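Local coordinates for antistasin (Haementeria officinalis, PDB 1SKZ), which inhibits blood coagulation factor Xa, as a highly disulfide-bonded serine protease inhibitor, and also binds heparin, at residues 31-42 / 49-57; 74-82 / 98-106. All coordinates share one frame; numbering follows the deposited sequence.

Interaction 1 of 2, residues 31-42 / 49-57; sequences VRCRVHCPHGFQ and EFCKCRLEP
The Q42 and K52 side chains run alongside each other, NE2 beside K52 CG, and the extended Q42 chain (chi2 -162°) carries NE2 to 2.8 Å from C53 O. The N-H runs almost straight (171°) and C53 O lies in the amide plane of Q42, although the donor stands above the carbonyl plane of C53. Main-chain bonds Q42 N to K52 O and R54 N to G40 O flank the antiparallel non-hydrogen-bonded pair F41-C53; F50 N bonds to Q42 O beyond the bend at C51-K52.

The E49 carboxylate stands steeply to the F41 ring (77° between planes), F41 CB 3.9 Å from E49 CG. V31 reaches between E49 and C51, CG2 3.6 Å from E49 CB and CG1 3.7 Å from C51 CB; CG1 also lies over one face of the F41 ring, offset toward its rim. P57 CD makes a CH-pi contact over the H39 ring, 3.8 Å from its centroid. V35 divides its methyls between two disulfides, CG2 3.6 Å from C51 SG and CG1 3.8 Å from C53 SG.

Covalent bonds C33-C51 and C37-C53 on both sides of R34-V35, the inhibitor's reactive bond (one residue of the site differs in this structure), imply a loop pinned at both ends, consistent with one held ready for factor Xa.

Interaction 2 of 2, residues 74-82 / 98-106; sequences SRLTNKCDC and RDKLGCEYC
C82 and C103 are joined covalently, their SG atoms 2.1 Å apart with a chi3 of -82°. D81 packs beside this disulfide, its CB 4.0 Å from C103 SG.

Among the polar contacts, S74 OG donates to L101 O, though the 2.5 Å between them is doubtfully short. The hydroxyl gets there because chi1 of S74 (171°) swings OG to the side opposite its own backbone N. The same oxygen also accepts weak bonds from L76 N and T77 N, and would thus link the 74-77 turn to the carbonyl of L101. Water 5 adds a bridge between R75 N and G102 O, and water 6 another between D81 O and D99 OD2. T77 OG1 donates to D81 OD2 at 2.6 Å and accepts from K79 N. With an alanine here, K79 N and D81 OD2 would probably lose their shared hydroxyl partner, setting the D81 carboxylate freer to turn against L101.

Van der Waals contacts fill in around these bonds. The L101 side chain lies athwart that of D81, with CD1 3.6 Å from D81 CG, while L76 CD2 comes to 3.4 Å from G102 N. A side chain on G102 would run into L76 CB, and its positive phi also suits glycine. T77 offers CG2 to L101 O at 3.8 Å.

The partner segment is shaped by D99. L101 N to D99 OD1 makes an Asx turn, and C103 N is a second donor to OD1, from the opposite face of the carboxylate plane; the D99-G102 type I turn is closed by G102 N to D99 O. Facing it is an ST turn at T77. A disulfide just after the D99-G102 turn joins C103 to C82, next to the classic beta bulge of D81 and C82 opposite M72, in keeping with a protein of little regular secondary structure and many cystines.

In the fold
The two contacts follow one another in the sequence, and their centres lie 20 Å apart; the nearest atoms are about 5 Å apart without touching. Each involves one of the two antistasin-like repeats. By cysteine order, C82-C103 in interaction 2 corresponds to C28-C48 in the first repeat, whereas the pairs held by interaction 1 match C88-C106 and C92-C108. Interaction 1 contains the reactive bond R34-V35; the second one, R89-K90, falls between the segments of interaction 2. K100 of interaction 2, in a predicted heparin site, has its side chain about 11 Å from that of Q42. In interaction 1, K52 NZ hydrogen-bonds to R43 O of the second subunit and the F50 ring stacks on F50 of that subunit; interaction 2 does not meet it.

Interaction 1 of 2, residues 31-42 / 49-57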
loop_
_atom_site.group_PDB
_atom_site.type_symbol
_atom_site.label_atom_id
_atom_site.label_comp_id
_atom_site.label_asym_id
_atom_site.label_seq_id
_atom_site.Cartn_x
_atom_site.Cartn_y
_atom_site.Cartn_z
ATOM N N VAL A 31 -6.276 2.884 -7.100
ATOM C CA VAL A 31 -5.538 3.887 -6.346
ATOM C C VAL A 31 -6.462 5.101 -6.123
ATOM O O VAL A 31 -7.132 5.553 -7.047
ATOM C CB VAL A 31 -4.266 4.287 -7.147
ATOM C CG1 VAL A 31 -3.504 5.403 -6.456
ATOM C CG2 VAL A 31 -3.392 3.061 -7.348
ATOM N N ARG A 32 -6.581 5.568 -4.884
ATOM C CA ARG A 32 -7.548 6.635 -4.625
ATOM C C ARG A 32 -6.828 7.961 -4.734
ATOM O O ARG A 32 -7.025 8.830 -3.908
ATOM C CB ARG A 32 -8.187 6.535 -3.222
ATOM C CG ARG A 32 -9.027 5.306 -2.934
ATOM C CD ARG A 32 -8.087 4.149 -2.680
ATOM N NE ARG A 32 -8.572 3.086 -1.794
ATOM C CZ ARG A 32 -9.551 2.227 -2.084
ATOM N NH1 ARG A 32 -10.515 2.560 -2.957
ATOM N NH2 ARG A 32 -9.687 1.134 -1.342
ATOM N N CYS A 33 -5.917 8.085 -5.695
ATOM C CA CYS A 33 -5.181 9.320 -5.893
ATOM C C CYS A 33 -4.681 9.404 -7.328
ATOM O O CYS A 33 -4.733 8.416 -8.094
ATOM C CB CYS A 33 -3.990 9.378 -4.951
ATOM S SG CYS A 33 -2.596 8.312 -5.477
ATOM N N ARG A 34 -4.030 10.531 -7.605
ATOM C CA ARG A 34 -3.436 10.839 -8.897
ATOM C C ARG A 34 -1.984 11.286 -8.723
ATOM O O ARG A 34 -1.460 12.039 -9.544
ATOM C CB ARG A 34 -4.225 11.968 -9.588
ATOM C CG ARG A 34 -5.656 11.607 -9.966
ATOM C CD ARG A 34 -6.319 12.796 -10.629
ATOM N NE ARG A 34 -7.780 12.780 -10.506
ATOM C CZ ARG A 34 -8.594 13.641 -11.119
ATOM N NH1 ARG A 34 -8.105 14.532 -11.981
ATOM N NH2 ARG A 34 -9.902 13.570 -10.915
ATOM N N VAL A 35 -1.333 10.792 -7.679
ATOM C CA VAL A 35 0.099 10.999 -7.492
ATOM C C VAL A 35 0.900 10.440 -8.689
ATOM O O VAL A 35 0.600 9.342 -9.183
ATOM C CB VAL A 35 0.567 10.323 -6.158
ATOM C CG1 VAL A 35 2.086 10.325 -6.020
ATOM C CG2 VAL A 35 -0.060 11.068 -4.978
ATOM N N HIS A 36 1.833 11.254 -9.203
ATOM C CA HIS A 36 2.974 10.762 -9.998
ATOM C C HIS A 36 4.059 9.983 -9.219
ATOM O O HIS A 36 4.813 10.533 -8.418
ATOM C CB HIS A 36 3.648 11.926 -10.738
ATOM C CG HIS A 36 4.689 11.483 -11.722
ATOM N ND1 HIS A 36 4.372 10.775 -12.866
ATOM C CD2 HIS A 36 6.042 11.479 -11.646
ATOM C CE1 HIS A 36 5.483 10.352 -13.444
ATOM N NE2 HIS A 36 6.507 10.756 -12.724
ATOM N N CYS A 37 4.162 8.693 -9.491
ATOM C CA CYS A 37 5.208 7.857 -8.917
ATOM C C CYS A 37 6.170 7.399 -10.021
ATOM O O CYS A 37 5.789 6.617 -10.907
ATOM C CB CYS A 37 4.591 6.646 -8.263
ATOM S SG CYS A 37 3.577 7.024 -6.789
ATOM N N PRO A 38 7.405 7.933 -10.016
ATOM C CA PRO A 38 8.447 7.603 -10.999
ATOM C C PRO A 38 8.672 6.121 -11.214
ATOM O O PRO A 38 8.952 5.713 -12.328
ATOM C CB PRO A 38 9.705 8.269 -10.443
ATOM C CG PRO A 38 9.245 9.280 -9.476
ATOM C CD PRO A 38 7.887 8.880 -8.986
ATOM N N HIS A 39 8.560 5.314 -10.168
ATOM C CA HIS A 39 8.622 3.868 -10.337
ATOM C C HIS A 39 7.299 3.146 -10.199
ATOM O O HIS A 39 7.283 1.947 -9.962
ATOM C CB HIS A 39 9.614 3.233 -9.360
ATOM C CG HIS A 39 10.984 3.818 -9.436
ATOM N ND1 HIS A 39 11.750 3.761 -10.580
ATOM C CD2 HIS A 39 11.714 4.500 -8.524
ATOM C CE1 HIS A 39 12.898 4.377 -10.366
ATOM N NE2 HIS A 39 12.900 4.834 -9.129
ATOM N N GLY A 40 6.190 3.851 -10.318
ATOM C CA GLY A 40 4.901 3.216 -10.082
ATOM C C GLY A 40 4.462 3.092 -8.617
ATOM O O GLY A 40 5.193 3.386 -7.694
ATOM N N PHE A 41 3.260 2.580 -8.433
ATOM C CA PHE A 41 2.642 2.365 -7.130
ATOM C C PHE A 41 3.039 1.039 -6.530
ATOM O O PHE A 41 3.246 0.071 -7.234
ATOM C CB PHE A 41 1.113 2.392 -7.270
ATOM C CG PHE A 41 0.557 3.745 -7.624
ATOM C CD1 PHE A 41 0.711 4.835 -6.755
ATOM C CD2 PHE A 41 -0.119 3.942 -8.830
ATOM C CE1 PHE A 41 0.219 6.085 -7.063
ATOM C CE2 PHE A 41 -0.625 5.222 -9.150
ATOM C CZ PHE A 41 -0.443 6.303 -8.237
ATOM N N GLN A 42 3.194 1.020 -5.216
ATOM C CA GLN A 42 3.356 -0.207 -4.454
ATOM C C GLN A 42 2.117 -1.057 -4.546
ATOM O O GLN A 42 1.038 -0.565 -4.862
ATOM C CB GLN A 42 3.669 0.113 -2.984
ATOM C CG GLN A 42 4.971 0.869 -2.900
ATOM C CD GLN A 42 5.584 0.868 -1.523
ATOM O OE1 GLN A 42 5.440 -0.095 -0.752
ATOM N NE2 GLN A 42 6.259 1.972 -1.185
ATOM N N GLU A 49 -2.568 -2.338 -6.343
ATOM C CA GLU A 49 -1.926 -1.020 -6.181
ATOM C C GLU A 49 -2.594 -0.144 -5.113
ATOM O O GLU A 49 -3.827 -0.170 -4.930
ATOM C CB GLU A 49 -1.906 -0.252 -7.521
ATOM C CG GLU A 49 -0.829 -0.751 -8.463
ATOM C CD GLU A 49 -0.738 0.020 -9.763
ATOM O OE1 GLU A 49 -1.745 0.610 -10.154
ATOM O OE2 GLU A 49 0.347 0.019 -10.403
ATOM N N PHE A 50 -1.775 0.626 -4.415
ATOM C CA PHE A 50 -2.288 1.615 -3.506
ATOM C C PHE A 50 -1.407 2.825 -3.659
ATOM O O PHE A 50 -0.302 2.716 -4.224
ATOM C CB PHE A 50 -2.274 1.080 -2.075
ATOM C CG PHE A 50 -3.228 -0.033 -1.875
ATOM C CD1 PHE A 50 -4.606 0.200 -1.992
ATOM C CD2 PHE A 50 -2.766 -1.357 -1.795
ATOM C CE1 PHE A 50 -5.517 -0.873 -2.056
ATOM C CE2 PHE A 50 -3.648 -2.435 -1.844
ATOM C CZ PHE A 50 -5.029 -2.203 -1.977
ATOM N N CYS A 51 -1.875 3.959 -3.114
ATOM C CA CYS A 51 -1.236 5.255 -3.362
ATOM C C CYS A 51 -0.008 5.500 -2.481
ATOM O O CYS A 51 0.009 6.406 -1.631
ATOM C CB CYS A 51 -2.242 6.406 -3.174
ATOM S SG CYS A 51 -1.562 7.983 -3.751
ATOM N N LYS A 52 1.045 4.739 -2.735
ATOM C CA LYS A 52 2.359 4.985 -2.152
ATOM C C LYS A 52 3.331 4.641 -3.289
ATOM O O LYS A 52 3.212 3.555 -3.879
ATOM C CB LYS A 52 2.597 4.023 -0.961
ATOM C CG LYS A 52 3.951 4.234 -0.226
ATOM C CD LYS A 52 4.091 3.385 1.055
ATOM C CE LYS A 52 4.988 4.089 2.077
ATOM N NZ LYS A 52 4.143 5.171 2.823
ATOM N N CYS A 53 4.341 5.479 -3.522
ATOM C CA CYS A 53 5.338 5.201 -4.566
ATOM C C CYS A 53 6.380 4.139 -4.187
ATOM O O CYS A 53 6.788 4.035 -3.026
ATOM C CB CYS A 53 6.043 6.485 -4.961
ATOM S SG CYS A 53 4.922 7.820 -5.478
ATOM N N ARG A 54 6.656 3.240 -5.135
ATOM C CA ARG A 54 7.764 2.290 -5.047
ATOM C C ARG A 54 9.071 3.038 -4.892
ATOM O O ARG A 54 9.310 4.035 -5.581
ATOM C CB ARG A 54 7.871 1.484 -6.349
ATOM C CG ARG A 54 6.920 0.334 -6.478
ATOM C CD ARG A 54 7.297 -0.482 -7.689
ATOM N NE ARG A 54 6.103 -1.169 -8.139
ATOM C CZ ARG A 54 5.781 -2.401 -7.751
ATOM N NH1 ARG A 54 6.732 -3.173 -7.219
ATOM N NH2 ARG A 54 4.581 -2.910 -8.054
ATOM N N LEU A 55 9.994 2.450 -4.149
ATOM C CA LEU A 55 11.301 3.063 -4.015
ATOM C C LEU A 55 12.253 2.675 -5.164
ATOM O O LEU A 55 13.043 3.494 -5.594
ATOM C CB LEU A 55 11.895 2.735 -2.624
ATOM C CG LEU A 55 11.187 3.200 -1.314
ATOM C CD1 LEU A 55 10.745 4.638 -1.394
ATOM C CD2 LEU A 55 9.958 2.332 -1.051
ATOM N N GLU A 56 12.014 1.541 -5.813
ATOM C CA GLU A 56 12.832 1.100 -6.949
ATOM C C GLU A 56 11.921 0.472 -8.013
ATOM O O GLU A 56 10.747 0.222 -7.745
ATOM C CB GLU A 56 13.865 0.071 -6.494
ATOM C CG GLU A 56 14.680 0.463 -5.248
ATOM C CD GLU A 56 15.816 1.447 -5.537
ATOM O OE1 GLU A 56 16.673 1.134 -6.390
ATOM O OE2 GLU A 56 15.910 2.496 -4.849
ATOM N N PRO A 57 12.403 0.322 -9.267
ATOM C CA PRO A 57 11.489 -0.250 -10.281
ATOM C C PRO A 57 11.172 -1.758 -10.094
ATOM O O PRO A 57 11.894 -2.470 -9.388
ATOM C CB PRO A 57 12.199 0.046 -11.622
ATOM C CG PRO A 57 13.650 0.291 -11.278
ATOM C CD PRO A 57 13.638 0.871 -9.870
HETATM O O HOH W 1 -4.931 4.030 -2.362
HETATM O O HOH W 2 8.194 5.942 -7.383
HETATM O O HOH W 3 2.052 1.721 -10.879
HETATM O O HOH W 4 2.675 -1.119 -9.425
#

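Interaction 2 of 2, residues 74-82 / 98-106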
loop_
_atom_site.group_PDB
_atom_site.type_symbol
_atom_site.label_atom_id
_atom_site.label_comp_id
_atom_site.label_asym_id
_atom_site.label_seq_id
_atom_site.Cartn_x
_atom_site.Cartn_y
_atom_site.Cartn_z
ATOM N N SER A 74 7.291 -14.871 -9.978
ATOM C CA SER A 74 6.209 -14.220 -9.244
ATOM C C SER A 74 5.726 -13.088 -10.109
ATOM O O SER A 74 6.529 -12.239 -10.506
ATOM C CB SER A 74 6.720 -13.653 -7.907
ATOM O OG SER A 74 5.710 -12.848 -7.328
ATOM N N ARG A 75 4.419 -13.027 -10.329
ATOM C CA ARG A 75 3.798 -11.916 -11.023
ATOM C C ARG A 75 3.858 -10.645 -10.189
ATOM O O ARG A 75 3.538 -9.561 -10.697
ATOM C CB ARG A 75 2.323 -12.216 -11.332
ATOM C CG ARG A 75 2.042 -13.203 -12.503
ATOM C CD ARG A 75 0.694 -13.897 -12.259
ATOM N NE ARG A 75 0.541 -15.193 -12.934
ATOM C CZ ARG A 75 1.201 -16.320 -12.625
ATOM N NH1 ARG A 75 2.100 -16.352 -11.633
ATOM N NH2 ARG A 75 1.014 -17.405 -13.375
ATOM N N LEU A 76 4.076 -10.786 -8.878
ATOM C CA LEU A 76 4.251 -9.624 -8.035
ATOM C C LEU A 76 5.614 -8.977 -8.264
ATOM O O LEU A 76 5.739 -7.748 -8.344
ATOM C CB LEU A 76 4.088 -10.002 -6.558
ATOM C CG LEU A 76 3.976 -8.803 -5.589
ATOM C CD1 LEU A 76 2.749 -7.946 -5.935
ATOM C CD2 LEU A 76 3.894 -9.329 -4.135
ATOM N N THR A 77 6.660 -9.790 -8.281
ATOM C CA THR A 77 8.021 -9.259 -8.316
ATOM C C THR A 77 8.707 -9.385 -9.693
ATOM O O THR A 77 9.834 -8.933 -9.844
ATOM C CB THR A 77 8.914 -9.972 -7.299
ATOM O OG1 THR A 77 9.041 -11.352 -7.673
ATOM C CG2 THR A 77 8.315 -9.872 -5.857
ATOM N N ASN A 78 8.122 -10.204 -10.574
ATOM C CA ASN A 78 8.753 -10.630 -11.839
ATOM C C ASN A 78 10.151 -11.205 -11.630
ATOM O O ASN A 78 11.029 -11.070 -12.490
ATOM C CB ASN A 78 8.818 -9.468 -12.845
ATOM C CG ASN A 78 7.529 -9.295 -13.608
ATOM O OD1 ASN A 78 6.639 -10.137 -13.560
ATOM N ND2 ASN A 78 7.414 -8.195 -14.321
ATOM N N LYS A 79 10.345 -11.877 -10.499
ATOM C CA LYS A 79 11.570 -12.641 -10.255
ATOM C C LYS A 79 11.147 -14.066 -9.981
ATOM O O LYS A 79 9.964 -14.329 -9.758
ATOM C CB LYS A 79 12.348 -12.089 -9.045
ATOM C CG LYS A 79 12.819 -10.686 -9.248
ATOM C CD LYS A 79 13.553 -10.154 -8.023
ATOM C CE LYS A 79 14.470 -8.980 -8.434
ATOM N NZ LYS A 79 15.102 -8.252 -7.263
ATOM N N CYS A 80 12.115 -14.977 -9.991
ATOM C CA CYS A 80 11.839 -16.395 -9.893
ATOM C C CYS A 80 11.705 -16.787 -8.446
ATOM O O CYS A 80 12.469 -17.599 -7.925
ATOM C CB CYS A 80 12.948 -17.199 -10.619
ATOM S SG CYS A 80 12.968 -16.920 -12.429
ATOM N N ASP A 81 10.695 -16.223 -7.794
ATOM C CA ASP A 81 10.572 -16.276 -6.335
ATOM C C ASP A 81 9.766 -17.462 -5.815
ATOM O O ASP A 81 9.873 -17.818 -4.647
ATOM C CB ASP A 81 9.948 -14.967 -5.827
ATOM C CG ASP A 81 10.958 -13.818 -5.739
ATOM O OD1 ASP A 81 12.163 -14.050 -5.493
ATOM O OD2 ASP A 81 10.546 -12.659 -5.938
ATOM N N CYS A 82 8.870 -17.997 -6.638
ATOM C CA CYS A 82 7.916 -18.997 -6.181
ATOM C C CYS A 82 8.325 -20.423 -6.483
ATOM O O CYS A 82 8.843 -20.722 -7.557
ATOM C CB CYS A 82 6.539 -18.745 -6.781
ATOM S SG CYS A 82 5.929 -17.050 -6.571
ATOM N N ARG A 98 -0.669 -16.058 0.499
ATOM C CA ARG A 98 0.534 -15.652 -0.220
ATOM C C ARG A 98 1.516 -14.982 0.739
ATOM O O ARG A 98 1.120 -14.369 1.743
ATOM C CB ARG A 98 0.189 -14.679 -1.361
ATOM C CG ARG A 98 -0.657 -15.341 -2.398
ATOM C CD ARG A 98 -0.811 -14.480 -3.586
ATOM N NE ARG A 98 -1.672 -15.096 -4.598
ATOM C CZ ARG A 98 -1.255 -15.955 -5.522
ATOM N NH1 ARG A 98 0.036 -16.186 -5.725
ATOM N NH2 ARG A 98 -2.159 -16.523 -6.302
ATOM N N ASP A 99 2.799 -15.135 0.431
ATOM C CA ASP A 99 3.854 -14.478 1.184
ATOM C C ASP A 99 4.158 -13.072 0.627
ATOM O O ASP A 99 3.497 -12.577 -0.293
ATOM C CB ASP A 99 5.110 -15.387 1.242
ATOM C CG ASP A 99 5.782 -15.631 -0.136
ATOM O OD1 ASP A 99 5.610 -14.865 -1.100
ATOM O OD2 ASP A 99 6.619 -16.555 -0.205
ATOM N N LYS A 100 5.151 -12.414 1.199
ATOM C CA LYS A 100 5.467 -11.061 0.794
ATOM C C LYS A 100 5.977 -10.918 -0.676
ATOM O O LYS A 100 6.076 -9.801 -1.220
ATOM C CB LYS A 100 6.499 -10.504 1.763
ATOM C CG LYS A 100 7.888 -11.100 1.640
ATOM C CD LYS A 100 8.893 -10.193 2.359
ATOM C CE LYS A 100 10.336 -10.669 2.175
ATOM N NZ LYS A 100 11.298 -9.583 2.555
ATOM N N LEU A 101 6.317 -12.039 -1.314
ATOM C CA LEU A 101 6.752 -12.018 -2.716
ATOM C C LEU A 101 5.578 -12.381 -3.621
ATOM O O LEU A 101 5.775 -12.538 -4.850
ATOM C CB LEU A 101 7.915 -12.993 -2.937
ATOM C CG LEU A 101 9.118 -12.800 -1.987
ATOM C CD1 LEU A 101 10.197 -13.867 -2.187
ATOM C CD2 LEU A 101 9.675 -11.419 -2.202
ATOM N N GLY A 102 4.389 -12.529 -3.010
ATOM C CA GLY A 102 3.169 -12.881 -3.730
ATOM C C GLY A 102 3.043 -14.358 -4.123
ATOM O O GLY A 102 2.336 -14.698 -5.075
ATOM N N CYS A 103 3.734 -15.227 -3.395
ATOM C CA CYS A 103 3.760 -16.644 -3.721
ATOM C C CYS A 103 2.840 -17.388 -2.788
ATOM O O CYS A 103 2.929 -17.240 -1.570
ATOM C CB CYS A 103 5.187 -17.188 -3.575
ATOM S SG CYS A 103 6.461 -16.475 -4.674
ATOM N N GLU A 104 2.017 -18.267 -3.337
ATOM C CA GLU A 104 1.204 -19.152 -2.491
ATOM C C GLU A 104 2.042 -20.142 -1.736
ATOM O O GLU A 104 3.076 -20.630 -2.242
ATOM C CB GLU A 104 0.155 -19.912 -3.312
ATOM C CG GLU A 104 -0.871 -18.988 -3.914
ATOM C CD GLU A 104 -2.016 -19.734 -4.549
ATOM O OE1 GLU A 104 -1.738 -20.738 -5.241
ATOM O OE2 GLU A 104 -3.180 -19.306 -4.353
ATOM N N TYR A 105 1.624 -20.408 -0.502
ATOM C CA TYR A 105 2.195 -21.508 0.251
ATOM C C TYR A 105 1.104 -22.199 1.031
ATOM O O TYR A 105 -0.059 -21.821 0.940
ATOM C CB TYR A 105 3.342 -21.026 1.163
ATOM C CG TYR A 105 2.950 -20.003 2.241
ATOM C CD1 TYR A 105 2.793 -18.658 1.920
ATOM C CD2 TYR A 105 2.796 -20.392 3.580
ATOM C CE1 TYR A 105 2.489 -17.717 2.901
ATOM C CE2 TYR A 105 2.496 -19.469 4.545
ATOM C CZ TYR A 105 2.348 -18.137 4.204
ATOM O OH TYR A 105 2.074 -17.219 5.188
ATOM N N CYS A 106 1.460 -23.349 1.592
ATOM C CA CYS A 106 0.470 -24.304 2.081
ATOM C C CYS A 106 -0.108 -23.981 3.462
ATOM O O CYS A 106 0.095 -24.726 4.434
ATOM C CB CYS A 106 1.080 -25.697 2.056
ATOM S SG CYS A 106 -0.158 -27.002 2.067
HETATM O O HOH W 5 2.684 -14.242 -8.220
HETATM O O HOH W 6 8.511 -17.602 -1.929
#